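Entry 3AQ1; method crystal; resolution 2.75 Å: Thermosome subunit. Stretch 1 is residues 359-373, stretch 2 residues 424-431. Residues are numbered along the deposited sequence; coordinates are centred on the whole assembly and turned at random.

Stretch 1, residues 359-373: VVGGGSSEVELSLRL
Stretch 2 (424-431) GNKNAGLN

A glycine-rich turn and the first turns of the helix behind it pack against a loop and short strand through one backbone hydrogen bond, close glycine-to-backbone contacts and a few polar side chains, burying 382 Å² in total.

In the first stretch, a strand ends at Val359-Val360, Gly361 to Ser364 form a type I' turn closed by Ser364 N to Gly361 O at 3.2 Å, and a helix runs from Ser364 through Leu373 and beyond, with Gly363 at its N-cap position. Gly362 (phi/psi 68/23) and Gly363 (83/0) supply the positive phi values the turn needs. In the second stretch, Gly424 (99/12), the first residue past a helix, closes it with a Schellman motif, Asn425 to Ala428 make a type I turn, and a strand begins at Ala428.

The register is set by Gly362 opposite Gly429, CA to CA 4.4 Å, and by Glu368 near Lys426, CA to CA 6.7 Å. Leu430 N donates to Gly362 O at 2.8 Å with an N-H...O angle of 160°, the one hydrogen bond between the stretches. Such closeness depends on absent side chains. An ideal CB on Gly362 would lie 2.8 Å from Leu430 O; one on Gly429 (phi/psi -146/172) would lie 2.6 Å from Gly361 O and 2.8 Å from Gly362 O. With hydrogen there instead, Gly429 CA comes within 3.3 Å of Gly362 O.

Ser364, chi1 p (69°), points its CB toward the second stretch and fits against the backbone there: its CB is 3.2 Å from Ala428 O and 3.7 Å from Lys426 O, and its CA makes a CA-H...O contact with Ala428 O at 3.3 Å. Beside it, Val360 (chi1 m, -81°) places CG2 3.6 Å from Asn427 OD1, van der Waals packing of a methyl against a carbonyl oxygen rather than a hydrogen bond. Asn427 (chi1 m, -52°) is directed away overall, while its ND2 is hydrogen-bonded elsewhere in the structure.

One helical turn on from Ser364, Glu368 (chi1 t, chi2 p) approaches the loop, OE1 4.2 Å from Lys426 CA. Its other oxygen, OE2, accepts from Arg372 NE at 2.7 Å and 164°, an i to i+4 salt bridge along the helix. Arg372 (m, t, t, chi4 -106°) and Lys426 (m, t, t, t) both reach out, leaving Arg372 NH2 3.8 Å from Lys426 NZ. These are like charges, so the pairing is not itself attractive.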

# COMPACT_ATOMS: atom_id res chain seq x y z
N VAL A 359 -4.63 10.10 11.10
CA VAL A 359 -5.08 10.18 12.48
C VAL A 359 -3.89 9.78 13.33
O VAL A 359 -3.02 9.07 12.86
CB VAL A 359 -6.21 9.16 12.74
CG1 VAL A 359 -6.67 9.23 14.17
CG2 VAL A 359 -7.37 9.43 11.82
N VAL A 360 -3.84 10.25 14.57
CA VAL A 360 -2.84 9.71 15.49
C VAL A 360 -3.49 8.70 16.40
O VAL A 360 -4.70 8.71 16.55
CB VAL A 360 -2.15 10.80 16.30
CG1 VAL A 360 -1.08 11.44 15.45
CG2 VAL A 360 -3.17 11.82 16.77
N GLY A 361 -2.67 7.85 17.01
CA GLY A 361 -3.17 6.67 17.71
C GLY A 361 -3.26 6.80 19.21
O GLY A 361 -3.44 7.89 19.75
N GLY A 362 -3.15 5.66 19.90
CA GLY A 362 -3.16 5.63 21.35
C GLY A 362 -4.50 6.00 21.97
O GLY A 362 -4.57 6.43 23.13
N GLY A 363 -5.56 5.84 21.19
CA GLY A 363 -6.89 6.11 21.68
C GLY A 363 -7.24 7.58 21.60
O GLY A 363 -8.34 7.99 21.97
N SER A 364 -6.30 8.38 21.11
CA SER A 364 -6.54 9.81 20.96
C SER A 364 -7.83 10.12 20.19
O SER A 364 -8.61 10.95 20.62
CB SER A 364 -5.34 10.52 20.31
OG SER A 364 -5.19 10.15 18.95
N SER A 365 -8.06 9.44 19.06
CA SER A 365 -9.21 9.77 18.21
C SER A 365 -10.54 9.22 18.74
O SER A 365 -11.60 9.79 18.50
CB SER A 365 -8.98 9.33 16.76
OG SER A 365 -9.13 7.94 16.61
N GLU A 366 -10.48 8.12 19.47
CA GLU A 366 -11.70 7.59 20.06
C GLU A 366 -12.19 8.53 21.16
O GLU A 366 -13.39 8.83 21.26
CB GLU A 366 -11.45 6.19 20.58
CG GLU A 366 -11.43 5.13 19.48
CD GLU A 366 -10.07 4.93 18.84
OE1 GLU A 366 -9.09 5.60 19.24
OE2 GLU A 366 -9.97 4.09 17.92
N VAL A 367 -11.26 9.01 21.97
CA VAL A 367 -11.55 9.95 23.04
C VAL A 367 -12.11 11.27 22.50
O VAL A 367 -13.14 11.76 22.99
CB VAL A 367 -10.28 10.21 23.85
CG1 VAL A 367 -10.46 11.34 24.85
CG2 VAL A 367 -9.85 8.93 24.52
N GLU A 368 -11.45 11.85 21.50
CA GLU A 368 -11.97 13.03 20.80
C GLU A 368 -13.36 12.77 20.20
O GLU A 368 -14.29 13.53 20.44
CB GLU A 368 -11.00 13.50 19.70
CG GLU A 368 -11.21 14.95 19.28
CD GLU A 368 -11.00 15.92 20.44
OE1 GLU A 368 -10.14 15.64 21.30
OE2 GLU A 368 -11.69 16.96 20.49
N LEU A 369 -13.49 11.70 19.43
CA LEU A 369 -14.80 11.34 18.89
C LEU A 369 -15.82 11.22 19.99
O LEU A 369 -16.88 11.83 19.92
CB LEU A 369 -14.72 10.03 18.11
CG LEU A 369 -14.06 10.21 16.75
CD1 LEU A 369 -13.96 8.89 16.05
CD2 LEU A 369 -14.89 11.18 15.95
N SER A 370 -15.50 10.43 21.02
CA SER A 370 -16.43 10.21 22.13
C SER A 370 -16.87 11.51 22.76
O SER A 370 -18.06 11.73 23.00
CB SER A 370 -15.79 9.33 23.19
OG SER A 370 -16.61 9.28 24.34
N LEU A 371 -15.91 12.38 23.04
CA LEU A 371 -16.22 13.67 23.63
C LEU A 371 -17.15 14.50 22.74
O LEU A 371 -18.20 14.95 23.17
CB LEU A 371 -14.94 14.44 23.93
CG LEU A 371 -15.14 15.89 24.35
CD1 LEU A 371 -15.65 15.95 25.78
CD2 LEU A 371 -13.86 16.69 24.19
N ARG A 372 -16.76 14.69 21.49
CA ARG A 372 -17.53 15.53 20.58
C ARG A 372 -18.84 14.89 20.19
O ARG A 372 -19.74 15.57 19.70
CB ARG A 372 -16.73 15.83 19.33
CG ARG A 372 -15.52 16.69 19.57
CD ARG A 372 -14.61 16.61 18.37
NE ARG A 372 -13.44 17.46 18.52
CZ ARG A 372 -13.27 18.61 17.88
NH1 ARG A 372 -14.20 19.04 17.03
NH2 ARG A 372 -12.17 19.32 18.08
N LEU A 373 -18.95 13.59 20.38
CA LEU A 373 -20.18 12.92 19.97
C LEU A 373 -21.15 12.90 21.14
O LEU A 373 -22.35 12.71 20.95
CB LEU A 373 -19.88 11.51 19.46
CG LEU A 373 -21.05 10.79 18.80
CD1 LEU A 373 -21.51 11.56 17.57
CD2 LEU A 373 -20.65 9.36 18.43
N GLY A 424 -8.18 20.57 24.95
CA GLY A 424 -7.85 20.91 23.58
C GLY A 424 -6.65 20.24 22.94
O GLY A 424 -6.20 20.67 21.88
N ASN A 425 -6.10 19.22 23.58
CA ASN A 425 -5.03 18.45 22.96
C ASN A 425 -5.60 17.29 22.16
O ASN A 425 -5.97 16.27 22.73
CB ASN A 425 -4.07 17.90 24.01
CG ASN A 425 -3.31 18.99 24.73
OD1 ASN A 425 -2.46 18.72 25.57
ND2 ASN A 425 -3.62 20.24 24.41
N LYS A 426 -5.66 17.46 20.84
CA LYS A 426 -6.26 16.46 19.97
C LYS A 426 -5.39 15.20 19.90
O LYS A 426 -5.90 14.09 19.75
CB LYS A 426 -6.49 17.02 18.56
CG LYS A 426 -7.20 18.36 18.52
CD LYS A 426 -7.65 18.74 17.10
CE LYS A 426 -8.38 20.08 17.10
NZ LYS A 426 -9.23 20.30 15.88
N ASN A 427 -4.08 15.38 20.02
CA ASN A 427 -3.13 14.29 19.80
C ASN A 427 -2.79 13.51 21.06
O ASN A 427 -1.89 12.68 21.05
CB ASN A 427 -1.83 14.82 19.19
CG ASN A 427 -2.05 15.66 17.95
OD1 ASN A 427 -2.99 15.44 17.19
ND2 ASN A 427 -1.16 16.62 17.74
N ALA A 428 -3.50 13.79 22.15
CA ALA A 428 -3.20 13.13 23.41
C ALA A 428 -3.70 11.69 23.44
O ALA A 428 -4.90 11.44 23.37
CB ALA A 428 -3.79 13.91 24.56
N GLY A 429 -2.77 10.75 23.53
CA GLY A 429 -3.13 9.34 23.63
C GLY A 429 -2.16 8.56 24.51
O GLY A 429 -1.11 9.07 24.93
N LEU A 430 -2.51 7.31 24.78
CA LEU A 430 -1.68 6.48 25.65
C LEU A 430 -0.46 5.93 24.91
O LEU A 430 -0.59 5.30 23.87
CB LEU A 430 -2.49 5.33 26.25
CG LEU A 430 -1.69 4.33 27.10
CD1 LEU A 430 -0.90 5.05 28.19
CD2 LEU A 430 -2.59 3.25 27.71
N ASN A 431 0.73 6.20 25.44
CA ASN A 431 1.93 5.55 24.93
C ASN A 431 2.09 4.23 25.65
O ASN A 431 2.58 4.20 26.77
CB ASN A 431 3.16 6.42 25.20
CG ASN A 431 4.43 5.75 24.76
OD1 ASN A 431 4.55 4.53 24.83
ND2 ASN A 431 5.39 6.54 24.30